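Local coordinates for arginyl-tRNA synthetase (Campylobacter jejuni, PDB 3FNR), which catalyses the ATP-dependent attachment of L-arginine to tRNA(Arg), releasing AMP and diphosphate, as a monomeric class I aminoacyl-tRNA synthetase, at residues L155-I160 with L295-V300; V275-D280 with F323-L328; L308-L313 with S444-E449. The protein carries 1 engineered substitution. All coordinates share one frame; numbering follows the deposited sequence.

Contact 1 of 3, residues L155-I160 with L295-V300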
loop_
_atom_site.group_PDB
_atom_site.type_symbol
_atom_site.label_atom_id
_atom_site.label_comp_id
_atom_site.label_asym_id
_atom_site.label_seq_id
_atom_site.Cartn_x
_atom_site.Cartn_y
_atom_site.Cartn_z
ATOM N N LEU A 155 -8.144 4.060 -3.868
ATOM C CA LEU A 155 -7.536 3.132 -2.930
ATOM C C LEU A 155 -8.443 1.948 -2.601
ATOM O O LEU A 155 -7.971 0.827 -2.451
ATOM C CB LEU A 155 -7.159 3.867 -1.637
ATOM C CG LEU A 155 -5.962 4.821 -1.699
ATOM C CD1 LEU A 155 -5.856 5.643 -0.418
ATOM C CD2 LEU A 155 -4.671 4.051 -1.963
ATOM N N GLU A 156 -9.743 2.200 -2.481
ATOM C CA GLU A 156 -10.700 1.147 -2.155
ATOM C C GLU A 156 -10.796 0.137 -3.295
ATOM O O GLU A 156 -11.006 -1.050 -3.066
ATOM C CB GLU A 156 -12.073 1.748 -1.864
ATOM C CG GLU A 156 -12.752 1.208 -0.611
ATOM C CD GLU A 156 -13.344 -0.184 -0.781
ATOM O OE1 GLU A 156 -12.619 -1.184 -0.566
ATOM O OE2 GLU A 156 -14.551 -0.274 -1.098
ATOM N N GLN A 157 -10.636 0.629 -4.521
ATOM C CA GLN A 157 -10.582 -0.206 -5.718
ATOM C C GLN A 157 -9.450 -1.234 -5.648
ATOM O O GLN A 157 -9.602 -2.360 -6.115
ATOM C CB GLN A 157 -10.413 0.672 -6.955
ATOM C CG GLN A 157 -10.850 0.019 -8.244
ATOM C CD GLN A 157 -10.682 0.927 -9.444
ATOM O OE1 GLN A 157 -10.233 2.066 -9.321
ATOM N NE2 GLN A 157 -11.051 0.427 -10.617
ATOM N N ALA A 158 -8.332 -0.844 -5.039
ATOM C CA ALA A 158 -7.196 -1.740 -4.827
ATOM C C ALA A 158 -7.218 -2.402 -3.451
ATOM O O ALA A 158 -6.195 -2.934 -2.995
ATOM C CB ALA A 158 -5.912 -0.993 -5.024
ATOM N N LYS A 159 -8.384 -2.373 -2.801
ATOM C CA LYS A 159 -8.612 -2.982 -1.478
ATOM C C LYS A 159 -7.812 -2.313 -0.346
ATOM O O LYS A 159 -7.430 -2.962 0.640
ATOM C CB LYS A 159 -8.395 -4.513 -1.500
ATOM C CG LYS A 159 -9.082 -5.258 -2.655
ATOM C CD LYS A 159 -10.597 -5.324 -2.494
ATOM C CE LYS A 159 -11.274 -5.898 -3.745
ATOM N NZ LYS A 159 -11.206 -4.987 -4.932
ATOM N N ILE A 160 -7.583 -1.009 -0.489
ATOM C CA ILE A 160 -6.817 -0.241 0.488
ATOM C C ILE A 160 -7.693 0.775 1.212
ATOM O O ILE A 160 -8.321 1.628 0.585
ATOM C CB ILE A 160 -5.605 0.473 -0.172
ATOM C CG1 ILE A 160 -4.679 -0.563 -0.831
ATOM C CG2 ILE A 160 -4.853 1.330 0.856
ATOM C CD1 ILE A 160 -3.748 -0.002 -1.923
ATOM N N LEU A 295 -3.086 6.792 -14.717
ATOM C CA LEU A 295 -3.842 6.735 -13.478
ATOM C C LEU A 295 -3.826 5.325 -12.909
ATOM O O LEU A 295 -3.950 4.355 -13.655
ATOM C CB LEU A 295 -5.298 7.136 -13.748
ATOM C CG LEU A 295 -5.810 8.584 -13.738
ATOM C CD1 LEU A 295 -5.039 9.517 -14.657
ATOM C CD2 LEU A 295 -7.301 8.601 -14.098
ATOM N N MET A 296 -3.689 5.221 -11.587
ATOM C CA MET A 296 -3.807 3.949 -10.864
ATOM C C MET A 296 -5.130 3.266 -11.218
ATOM O O MET A 296 -5.171 2.057 -11.454
ATOM C CB MET A 296 -3.694 4.195 -9.351
ATOM C CG MET A 296 -3.734 2.950 -8.475
ATOM S SD MET A 296 -3.512 3.331 -6.726
ATOM C CE MET A 296 -4.701 2.253 -6.001
ATOM N N SER A 297 -6.179 4.083 -11.284
ATOM C CA SER A 297 -7.534 3.710 -11.665
ATOM C C SER A 297 -7.629 3.023 -13.024
ATOM O O SER A 297 -8.347 2.033 -13.168
ATOM C CB SER A 297 -8.386 4.978 -11.715
ATOM O OG SER A 297 -9.666 4.745 -11.176
ATOM N N ASP A 298 -6.922 3.567 -14.013
ATOM C CA ASP A 298 -6.932 3.034 -15.370
ATOM C C ASP A 298 -6.304 1.645 -15.426
ATOM O O ASP A 298 -6.816 0.754 -16.106
ATOM C CB ASP A 298 -6.192 3.979 -16.324
ATOM C CG ASP A 298 -6.981 5.249 -16.634
ATOM O OD1 ASP A 298 -6.366 6.202 -17.161
ATOM O OD2 ASP A 298 -8.202 5.300 -16.362
ATOM N N VAL A 299 -5.203 1.476 -14.697
ATOM C CA VAL A 299 -4.499 0.199 -14.611
ATOM C C VAL A 299 -5.353 -0.865 -13.909
ATOM O O VAL A 299 -5.448 -1.993 -14.393
ATOM C CB VAL A 299 -3.104 0.381 -13.958
ATOM C CG1 VAL A 299 -2.435 -0.958 -13.665
ATOM C CG2 VAL A 299 -2.203 1.247 -14.862
ATOM N N VAL A 300 -6.005 -0.498 -12.802
ATOM C CA VAL A 300 -6.900 -1.428 -12.094
ATOM C C VAL A 300 -8.109 -1.802 -12.957
ATOM O O VAL A 300 -8.581 -2.937 -12.910
ATOM C CB VAL A 300 -7.362 -0.904 -10.702
ATOM C CG1 VAL A 300 -8.198 -1.963 -9.970
ATOM C CG2 VAL A 300 -6.187 -0.550 -9.840
HETATM O O HOH W 1 -11.587 4.340 -8.606
#
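In Met296, CG anti to the backbone N (chi1 -177°) carries the chain from the first turn of helix 296-303 straight as far as SD, and a bend at chi3 (139°) then sets CE 3.6 Å from CB of Ala158. The same methyl lies 4.4 Å from CD2 of Leu155. A long, flexible thioether suits this place, because it bridges from one helix to the small alanine just past the end of another. Gln157 is extended, its CG anti to the backbone N (chi1 -158°), and it slides past Val300 in the opposite direction. Its CG approaches Val300 CG1 to 3.7 Å, and both the aliphatic part and the amide pass over that methyl, while OE1 and NE2 find polar partners. A water donates to Gln157 OE1 at 2.7 Å and bonds to Ser297 OG at 3.2 Å; NE2 makes a weak bond to Asp301. Lys159 is the C-prime residue of a Schellman motif that ends helix 136-157, closed by Ile160 N to Leu155 O at 2.7 Å. Within the catalytic domain, helix 50-65 packs on Leu155 and Ile160, Leu308 of helix 305-311 touches Ala158, and the backbones of Leu45, in the HIGH motif, and Met296 are hydrogen-bonded.

Contact 2 of 3, residues V275-D280 with F323-L328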
loop_
_atom_site.group_PDB
_atom_site.type_symbol
_atom_site.label_atom_id
_atom_site.label_comp_id
_atom_site.label_asym_id
_atom_site.label_seq_id
_atom_site.Cartn_x
_atom_site.Cartn_y
_atom_site.Cartn_z
ATOM N N VAL A 275 8.507 1.770 -11.042
ATOM C CA VAL A 275 7.942 0.606 -11.724
ATOM C C VAL A 275 7.801 0.899 -13.228
ATOM O O VAL A 275 7.334 1.974 -13.616
ATOM C CB VAL A 275 6.578 0.197 -11.114
ATOM C CG1 VAL A 275 5.948 -0.942 -11.884
ATOM C CG2 VAL A 275 6.742 -0.196 -9.654
ATOM N N SER A 276 8.228 -0.044 -14.067
ATOM C CA SER A 276 7.980 0.034 -15.505
ATOM C C SER A 276 6.858 -0.908 -15.898
ATOM O O SER A 276 6.966 -2.125 -15.711
ATOM C CB SER A 276 9.236 -0.316 -16.298
ATOM O OG SER A 276 10.238 0.665 -16.125
ATOM N N LEU A 277 5.779 -0.353 -16.441
ATOM C CA LEU A 277 4.695 -1.176 -16.962
ATOM C C LEU A 277 4.812 -1.323 -18.466
ATOM O O LEU A 277 5.042 -0.344 -19.177
ATOM C CB LEU A 277 3.331 -0.594 -16.599
ATOM C CG LEU A 277 2.777 -0.877 -15.207
ATOM C CD1 LEU A 277 1.575 0.011 -14.961
ATOM C CD2 LEU A 277 2.416 -2.352 -15.024
ATOM N N LEU A 278 4.655 -2.553 -18.938
ATOM C CA LEU A 278 4.720 -2.856 -20.364
ATOM C C LEU A 278 3.438 -3.513 -20.840
ATOM O O LEU A 278 2.767 -4.202 -20.070
ATOM C CB LEU A 278 5.891 -3.795 -20.678
ATOM C CG LEU A 278 7.329 -3.389 -20.356
ATOM C CD1 LEU A 278 8.246 -4.570 -20.572
ATOM C CD2 LEU A 278 7.774 -2.226 -21.207
ATOM N N LYS A 279 3.110 -3.282 -22.109
ATOM C CA LYS A 279 2.089 -4.048 -22.819
ATOM C C LYS A 279 2.620 -4.394 -24.210
ATOM O O LYS A 279 2.969 -3.496 -24.988
ATOM C CB LYS A 279 0.772 -3.277 -22.920
ATOM C CG LYS A 279 -0.395 -4.131 -23.410
ATOM C CD LYS A 279 -1.259 -3.380 -24.417
ATOM C CE LYS A 279 -2.439 -2.671 -23.766
ATOM N NZ LYS A 279 -3.586 -3.596 -23.562
ATOM N N ASP A 280 2.683 -5.699 -24.492
ATOM C CA ASP A 280 3.200 -6.271 -25.752
ATOM C C ASP A 280 4.665 -5.914 -26.052
ATOM O O ASP A 280 5.062 -5.791 -27.215
ATOM C CB ASP A 280 2.282 -5.943 -26.950
ATOM C CG ASP A 280 0.869 -6.502 -26.785
ATOM O OD1 ASP A 280 -0.104 -5.770 -27.087
ATOM O OD2 ASP A 280 0.727 -7.669 -26.360
ATOM N N PHE A 323 7.233 -5.140 -15.505
ATOM C CA PHE A 323 6.240 -6.172 -15.754
ATOM C C PHE A 323 5.455 -5.920 -17.025
ATOM O O PHE A 323 5.039 -4.797 -17.288
ATOM C CB PHE A 323 5.284 -6.315 -14.567
ATOM C CG PHE A 323 4.590 -7.642 -14.515
ATOM C CD1 PHE A 323 5.176 -8.716 -13.847
ATOM C CD2 PHE A 323 3.358 -7.827 -15.137
ATOM C CE1 PHE A 323 4.540 -9.958 -13.800
ATOM C CE2 PHE A 323 2.716 -9.061 -15.097
ATOM C CZ PHE A 323 3.309 -10.130 -14.427
ATOM N N ASP A 324 5.271 -6.979 -17.811
ATOM C CA ASP A 324 4.431 -6.930 -19.001
ATOM C C ASP A 324 3.050 -7.480 -18.668
ATOM O O ASP A 324 2.908 -8.649 -18.303
ATOM C CB ASP A 324 5.058 -7.718 -20.159
ATOM C CG ASP A 324 4.528 -7.285 -21.529
ATOM O OD1 ASP A 324 3.322 -6.974 -21.656
ATOM O OD2 ASP A 324 5.325 -7.263 -22.492
ATOM N N ILE A 325 2.038 -6.629 -18.826
ATOM C CA ILE A 325 0.656 -6.964 -18.475
ATOM C C ILE A 325 -0.029 -7.960 -19.423
ATOM O O ILE A 325 -1.132 -8.436 -19.135
ATOM C CB ILE A 325 -0.222 -5.692 -18.322
ATOM C CG1 ILE A 325 -0.427 -4.992 -19.672
ATOM C CG2 ILE A 325 0.373 -4.754 -17.259
ATOM C CD1 ILE A 325 -1.595 -4.031 -19.696
ATOM N N SER A 326 0.630 -8.262 -20.544
ATOM C CA SER A 326 0.137 -9.239 -21.511
ATOM C C SER A 326 0.266 -10.664 -20.971
ATOM O O SER A 326 -0.376 -11.591 -21.475
ATOM C CB SER A 326 0.895 -9.106 -22.834
ATOM O OG SER A 326 2.280 -9.354 -22.654
ATOM N N ASP A 327 1.099 -10.826 -19.942
ATOM C CA ASP A 327 1.309 -12.106 -19.265
ATOM C C ASP A 327 0.055 -12.581 -18.525
ATOM O O ASP A 327 -0.110 -13.776 -18.273
ATOM C CB ASP A 327 2.481 -12.004 -18.280
ATOM C CG ASP A 327 3.807 -11.658 -18.958
ATOM O OD1 ASP A 327 4.843 -11.674 -18.258
ATOM O OD2 ASP A 327 3.822 -11.365 -20.178
ATOM N N LEU A 328 -0.833 -11.641 -18.203
ATOM C CA LEU A 328 -2.087 -11.927 -17.502
ATOM C C LEU A 328 -3.180 -12.497 -18.413
ATOM O O LEU A 328 -4.303 -12.745 -17.973
ATOM C CB LEU A 328 -2.589 -10.667 -16.794
ATOM C CG LEU A 328 -1.534 -9.885 -16.009
ATOM C CD1 LEU A 328 -2.085 -8.547 -15.577
ATOM C CD2 LEU A 328 -1.012 -10.673 -14.805
#
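Asp324 OD1 is gripped by Ser326 N at 3.2 Å and, in one of two deposited conformers, by Ser326 OG at 2.8 Å, with a weak third bond from Asp280 N. The backbone bond makes an Asx turn, which leads from a parallel beta pairing into a 3-10 segment; strands 267-279 and 321-324 are neighbours in the central sheet of the class I catalytic domain. In that conformer the hydroxyl comes from above the carboxylate plane, on the same face as Ser326 N. Aspartate suits this corner: with CG anti to the backbone N (chi1 -158°), its short side chain can accept bonds from the turn ahead, and OD2 takes one from Gly281 N. The pairing is a ladder: Phe323 N bonds to Ser276 O, Leu278 N to Phe323 O at 2.8 Å, and Ile325 N to Leu278 O at 2.8 Å, the last nearly straight at 171°. Leu277 and Phe323 share one sheet face, Leu278 and Asp324 the other. Lys279 lends its aliphatic part to Ile325, CG lying 3.8 Å from CG1, while NZ forms a salt bridge with Glu302. Leu277 crosses Ile325 at about a right angle, its CD2 3.9 Å from Ile325 CG2.

Contact 3 of 3, residues L308-L313 with S444-E449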
loop_
_atom_site.group_PDB
_atom_site.type_symbol
_atom_site.label_atom_id
_atom_site.label_comp_id
_atom_site.label_asym_id
_atom_site.label_seq_id
_atom_site.Cartn_x
_atom_site.Cartn_y
_atom_site.Cartn_z
ATOM N N LEU A 308 -2.850 -6.162 -9.638
ATOM C CA LEU A 308 -2.140 -4.997 -9.083
ATOM C C LEU A 308 -1.479 -5.348 -7.760
ATOM O O LEU A 308 -0.296 -5.059 -7.546
ATOM C CB LEU A 308 -3.083 -3.801 -8.878
ATOM C CG LEU A 308 -2.354 -2.484 -8.569
ATOM C CD1 LEU A 308 -2.225 -1.629 -9.806
ATOM C CD2 LEU A 308 -3.063 -1.711 -7.483
ATOM N N ARG A 309 -2.246 -5.998 -6.889
ATOM C CA ARG A 309 -1.769 -6.383 -5.581
ATOM C C ARG A 309 -0.626 -7.398 -5.671
ATOM O O ARG A 309 0.210 -7.464 -4.776
ATOM C CB ARG A 309 -2.914 -6.940 -4.728
ATOM C CG ARG A 309 -4.016 -5.931 -4.332
ATOM C CD ARG A 309 -3.482 -4.711 -3.593
ATOM N NE ARG A 309 -2.860 -5.048 -2.310
ATOM C CZ ARG A 309 -3.385 -4.793 -1.115
ATOM N NH1 ARG A 309 -4.563 -4.194 -1.010
ATOM N NH2 ARG A 309 -2.726 -5.148 -0.013
ATOM N N TYR A 310 -0.590 -8.182 -6.746
ATOM C CA TYR A 310 0.469 -9.167 -6.923
ATOM C C TYR A 310 1.723 -8.520 -7.491
ATOM O O TYR A 310 2.801 -8.615 -6.898
ATOM C CB TYR A 310 0.037 -10.334 -7.818
ATOM C CG TYR A 310 1.063 -11.460 -7.800
ATOM C CD1 TYR A 310 2.194 -11.434 -8.636
ATOM C CD2 TYR A 310 0.929 -12.524 -6.912
ATOM C CE1 TYR A 310 3.158 -12.451 -8.586
ATOM C CE2 TYR A 310 1.876 -13.543 -6.857
ATOM C CZ TYR A 310 2.985 -13.499 -7.690
ATOM O OH TYR A 310 3.905 -14.518 -7.623
ATOM N N ILE A 311 1.570 -7.898 -8.656
ATOM C CA ILE A 311 2.665 -7.337 -9.424
ATOM C C ILE A 311 3.454 -6.350 -8.583
ATOM O O ILE A 311 4.679 -6.427 -8.531
ATOM C CB ILE A 311 2.131 -6.632 -10.697
ATOM C CG1 ILE A 311 1.579 -7.662 -11.681
ATOM C CG2 ILE A 311 3.218 -5.814 -11.374
ATOM C CD1 ILE A 311 0.632 -7.071 -12.719
ATOM N N PHE A 312 2.746 -5.463 -7.881
ATOM C CA PHE A 312 3.400 -4.381 -7.147
ATOM C C PHE A 312 4.064 -4.804 -5.834
ATOM O O PHE A 312 4.753 -4.011 -5.194
ATOM C CB PHE A 312 2.452 -3.185 -6.980
ATOM C CG PHE A 312 2.316 -2.358 -8.233
ATOM C CD1 PHE A 312 3.135 -1.256 -8.442
ATOM C CD2 PHE A 312 1.412 -2.712 -9.226
ATOM C CE1 PHE A 312 3.033 -0.498 -9.603
ATOM C CE2 PHE A 312 1.313 -1.963 -10.398
ATOM C CZ PHE A 312 2.123 -0.852 -10.580
ATOM N N LEU A 313 3.862 -6.063 -5.456
ATOM C CA LEU A 313 4.489 -6.638 -4.275
ATOM C C LEU A 313 5.627 -7.594 -4.633
ATOM O O LEU A 313 6.374 -8.022 -3.759
ATOM C CB LEU A 313 3.442 -7.385 -3.457
ATOM C CG LEU A 313 3.696 -7.548 -1.964
ATOM C CD1 LEU A 313 3.475 -6.219 -1.241
ATOM C CD2 LEU A 313 2.792 -8.631 -1.420
ATOM N N SER A 444 -5.030 -13.379 1.411
ATOM C CA SER A 444 -5.863 -12.375 2.092
ATOM C C SER A 444 -5.042 -11.224 2.671
ATOM O O SER A 444 -5.529 -10.089 2.749
ATOM C CB SER A 444 -6.737 -13.012 3.179
ATOM O OG SER A 444 -5.963 -13.409 4.294
ATOM N N LEU A 445 -3.795 -11.518 3.047
ATOM C CA LEU A 445 -2.860 -10.501 3.549
ATOM C C LEU A 445 -2.353 -9.610 2.424
ATOM O O LEU A 445 -1.817 -8.526 2.673
ATOM C CB LEU A 445 -1.678 -11.160 4.278
ATOM C CG LEU A 445 -2.027 -12.051 5.471
ATOM C CD1 LEU A 445 -0.765 -12.638 6.112
ATOM C CD2 LEU A 445 -2.873 -11.296 6.514
ATOM N N MET A 446 -2.514 -10.088 1.190
ATOM C CA MET A 446 -2.231 -9.308 -0.020
ATOM C C MET A 446 -3.505 -8.638 -0.554
ATOM O O MET A 446 -3.493 -8.047 -1.632
ATOM C CB MET A 446 -1.639 -10.213 -1.115
ATOM C CG MET A 446 -0.268 -10.823 -0.821
ATOM S SD MET A 446 0.292 -11.959 -2.113
ATOM C CE MET A 446 0.255 -10.957 -3.576
ATOM N N GLY A 447 -4.602 -8.736 0.196
ATOM C CA GLY A 447 -5.885 -8.162 -0.225
ATOM C C GLY A 447 -6.522 -8.871 -1.413
ATOM O O GLY A 447 -7.275 -8.267 -2.185
ATOM N N ILE A 448 -6.209 -10.157 -1.551
ATOM C CA ILE A 448 -6.729 -11.001 -2.620
ATOM C C ILE A 448 -7.552 -12.119 -1.990
ATOM O O ILE A 448 -7.081 -12.803 -1.078
ATOM C CB ILE A 448 -5.575 -11.617 -3.453
ATOM C CG1 ILE A 448 -4.749 -10.515 -4.129
ATOM C CG2 ILE A 448 -6.104 -12.630 -4.468
ATOM C CD1 ILE A 448 -3.497 -11.004 -4.838
ATOM N N GLU A 449 -8.776 -12.291 -2.476
ATOM C CA GLU A 449 -9.652 -13.375 -2.049
ATOM C C GLU A 449 -9.479 -14.573 -2.985
ATOM O O GLU A 449 -9.632 -14.448 -4.202
ATOM C CB GLU A 449 -11.104 -12.884 -2.042
ATOM C CG GLU A 449 -12.135 -13.886 -1.548
ATOM C CD GLU A 449 -13.559 -13.325 -1.573
ATOM O OE1 GLU A 449 -14.514 -14.120 -1.441
ATOM O OE2 GLU A 449 -13.727 -12.088 -1.722
#
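The carbonyl oxygen of Met446 lies over one face of the Arg309 guanidinium, 3.0 Å above its plane and displaced toward the rim. Met446 O is 3.1 Å from Arg309 NE, but the angle is too poor for a hydrogen bond; a partial negative charge resting on a cationic plane may still be mildly attractive. NH1 and NH2 are used elsewhere: NH1 makes a salt bridge with Asp57 and a hydrogen bond to Ala158 O, and NH2 bonds to Thr58 OG1. Arginine suits this buried place because its donors serve several partners while one face meets a carbonyl. Bends at chi2 (-56°) and chi3 (-63°) fold the chain back over the carbonyl, bringing NE near it; CB, set by the backbone, lies 3.3 Å from Met446 O. Gly447 follows as the C-prime residue of a Schellman motif that ends helix 425-445; a CB at this position would lie too close to Arg309 NH1, and glycine also adopts the positive phi easily.

The rest is apolar. Met446 bends at chi3 (57°), placing CE 3.7 Å from Tyr310 CD2, oblique to the ring. Its CG meets Leu313 CD2 at 3.8 Å, and Ile448 CG1 lies 4.1 Å from Arg309 CB. The contact joins helix 305-311 of the catalytic domain to the end of helix 425-445 in the DALR anticodon-binding domain. Helix 398-416 packs on Tyr310, Leu313 and Met446, helix 336-353 touches Tyr310, and helix 50-65 supplies Asp57 and Thr58 as polar partners of Arg309.

Contacts 1 and 3 are buried and their centres lie about 12 Å apart, whereas contact 2 is at the surface, its centre about 17 Å from each of theirs. Contact 2 is built from backbone ladder bonds and a carboxylate turn; the other two rely on methionine and aliphatic packing beside Schellman helix ends, with a water bridge in contact 1 and a carbonyl over a guanidinium in contact 3. Lys159 CG packs 3.5 Å from Gly447 O, where contacts 1 and 3 touch. Val299 packs against Leu277, and Ile311 against Phe323, so consecutive helices 296-303 and 305-311 both back the sheet. Contact 3 alone spans two domains.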